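Local coordinates for 11R-lipoxygenase (Gersemia fruticosa, PDB 3VF1), which probably inserts molecular oxygen into polyunsaturated fatty acids at a non-heme iron centre, as a calcium-dependent lipoxygenase with a PLAT domain, at residues A[533-538]-A[550-555]. Sequence-based numbering, arbitrary orientation.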
loop_
_atom_site.group_PDB
_atom_site.type_symbol
_atom_site.label_atom_id
_atom_site.label_comp_id
_atom_site.label_asym_id
_atom_site.label_seq_id
_atom_site.Cartn_x
_atom_site.Cartn_y
_atom_site.Cartn_z
ATOM N N ASP A 533 1.247 16.179 14.744
ATOM C CA ASP A 533 2.491 15.426 14.651
ATOM C C ASP A 533 2.784 15.063 13.196
ATOM O O ASP A 533 3.941 15.003 12.780
ATOM C CB ASP A 533 2.412 14.163 15.509
ATOM C CG ASP A 533 3.778 13.591 15.832
ATOM O OD1 ASP A 533 4.787 14.284 15.590
ATOM O OD2 ASP A 533 3.838 12.452 16.342
ATOM N N LEU A 534 1.728 14.823 12.425
ATOM C CA LEU A 534 1.865 14.527 11.003
ATOM C C LEU A 534 2.316 15.762 10.232
ATOM O O LEU A 534 3.206 15.684 9.382
ATOM C CB LEU A 534 0.536 14.026 10.434
ATOM C CG LEU A 534 0.066 12.660 10.931
ATOM C CD1 LEU A 534 -1.343 12.367 10.443
ATOM C CD2 LEU A 534 1.029 11.571 10.486
ATOM N N HIS A 535 1.699 16.900 10.532
ATOM C CA HIS A 535 2.005 18.145 9.840
ATOM C C HIS A 535 3.454 18.569 10.052
ATOM O O HIS A 535 4.086 19.121 9.153
ATOM C CB HIS A 535 1.074 19.259 10.322
ATOM C CG HIS A 535 1.423 20.610 9.782
ATOM N ND1 HIS A 535 0.898 21.101 8.606
ATOM C CD2 HIS A 535 2.251 21.572 10.253
ATOM C CE1 HIS A 535 1.383 22.308 8.378
ATOM N NE2 HIS A 535 2.207 22.618 9.363
ATOM N N GLU A 536 3.976 18.305 11.245
ATOM C CA GLU A 536 5.303 18.783 11.621
ATOM C C GLU A 536 6.408 17.786 11.285
ATOM O O GLU A 536 7.445 18.164 10.742
ATOM C CB GLU A 536 5.335 19.112 13.115
ATOM C CG GLU A 536 4.410 20.256 13.506
ATOM C CD GLU A 536 4.383 20.507 15.001
ATOM O OE1 GLU A 536 4.930 19.674 15.755
ATOM O OE2 GLU A 536 3.816 21.538 15.422
ATOM N N ASN A 537 6.184 16.514 11.606
ATOM C CA ASN A 537 7.212 15.493 11.430
ATOM C C ASN A 537 6.873 14.454 10.363
ATOM O O ASN A 537 7.768 13.890 9.734
ATOM C CB ASN A 537 7.482 14.790 12.761
ATOM C CG ASN A 537 7.880 15.758 13.859
ATOM O OD1 ASN A 537 9.016 16.234 13.900
ATOM N ND2 ASN A 537 6.948 16.051 14.758
ATOM N N GLY A 538 5.584 14.198 10.163
ATOM C CA GLY A 538 5.149 13.189 9.216
ATOM C C GLY A 538 5.410 13.568 7.770
ATOM O O GLY A 538 5.780 12.717 6.956
ATOM N N VAL A 550 -1.156 19.209 4.567
ATOM C CA VAL A 550 -1.690 18.455 5.692
ATOM C C VAL A 550 -2.174 19.461 6.732
ATOM O O VAL A 550 -1.437 20.379 7.091
ATOM C CB VAL A 550 -0.626 17.544 6.322
ATOM C CG1 VAL A 550 -1.205 16.798 7.518
ATOM C CG2 VAL A 550 -0.086 16.568 5.289
ATOM N N PRO A 551 -3.417 19.305 7.212
ATOM C CA PRO A 551 -3.974 20.302 8.135
ATOM C C PRO A 551 -3.129 20.492 9.392
ATOM O O PRO A 551 -2.523 19.537 9.881
ATOM C CB PRO A 551 -5.340 19.716 8.505
ATOM C CG PRO A 551 -5.675 18.783 7.398
ATOM C CD PRO A 551 -4.370 18.217 6.936
ATOM N N LYS A 552 -3.091 21.719 9.903
ATOM C CA LYS A 552 -2.439 21.997 11.176
ATOM C C LYS A 552 -3.338 21.526 12.312
ATOM O O LYS A 552 -2.869 21.217 13.407
ATOM C CB LYS A 552 -2.165 23.494 11.320
ATOM C CG LYS A 552 -1.237 24.064 10.261
ATOM C CD LYS A 552 -1.003 25.559 10.456
ATOM C CE LYS A 552 -2.308 26.344 10.438
ATOM N NZ LYS A 552 -2.863 26.586 11.804
ATOM N N SER A 553 -4.638 21.475 12.038
ATOM C CA SER A 553 -5.617 21.006 13.007
ATOM C C SER A 553 -6.908 20.630 12.291
ATOM O O SER A 553 -7.150 21.066 11.165
ATOM C CB SER A 553 -5.899 22.089 14.049
ATOM O OG SER A 553 -6.449 23.251 13.450
ATOM N N PHE A 554 -7.733 19.818 12.944
ATOM C CA PHE A 554 -9.043 19.469 12.412
ATOM C C PHE A 554 -10.096 20.386 13.020
ATOM O O PHE A 554 -10.335 20.353 14.226
ATOM C CB PHE A 554 -9.372 18.006 12.721
ATOM C CG PHE A 554 -8.590 17.020 11.898
ATOM C CD1 PHE A 554 -8.510 17.155 10.521
ATOM C CD2 PHE A 554 -7.932 15.962 12.501
ATOM C CE1 PHE A 554 -7.793 16.249 9.761
ATOM C CE2 PHE A 554 -7.210 15.053 11.746
ATOM C CZ PHE A 554 -7.141 15.198 10.376
ATOM N N GLU A 555 -10.724 21.204 12.180
ATOM C CA GLU A 555 -11.681 22.201 12.652
ATOM C C GLU A 555 -13.127 21.725 12.525
ATOM O O GLU A 555 -14.029 22.306 13.128
ATOM C CB GLU A 555 -11.495 23.514 11.890
ATOM C CG GLU A 555 -10.103 24.109 12.026
ATOM C CD GLU A 555 -9.725 24.378 13.470
ATOM O OE1 GLU A 555 -10.497 25.069 14.169
ATOM O OE2 GLU A 555 -8.661 23.894 13.910
#
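His535 reaches from the last turn of helix 525-538 to the backbone of Val550, on the loop that leads on to helix 557-579 in the largely helical lipoxygenase domain. Its ND1 donates to Val550 O over 2.9 Å, a moderately bent bond (155°) with the oxygen close to the imidazole plane, while the ring nitrogen itself sits tilted from the plane of the carbonyl. CG stands anti to the backbone N (chi1 173°), beside the carbonyl carbon, and from there ND1 comes up to Val550 O. One face of the imidazole is then covered by Lys552, whose CG makes a CH-pi contact 3.9 Å from the ring centroid, offset toward CE1 and NE2. Lysine suits this exposed spot because its aliphatic stem can cover a ring while the bends farther along the chain take the amino group off from the imidazole. Histidine suits its own place by offering both an N-H for a loop carbonyl and a flat surface for methylenes; an alanine here would probably leave Val550 O without this donor and the stem of Lys552 without the ring beneath it.

Deeper in, Val550 turns its branched side chain to the helix, CG1 lying 4.4 Å from Leu534 CB. Both residues also touch Phe563 of helix 557-579, so valine and leucine suit a buried seam where the loop closes over two helices. On the helix itself, Asp533 forms a salt bridge with Arg409 of helix 369-410, tying this turn to the long helix that supplies iron ligands His392 and His397. Where the helix widens into a pi-type turn, Asp533 O accepts from both Asn537 N and Gly538 N, and Asn537 ND2 donates to Asp533 OD1 at 2.9 Å.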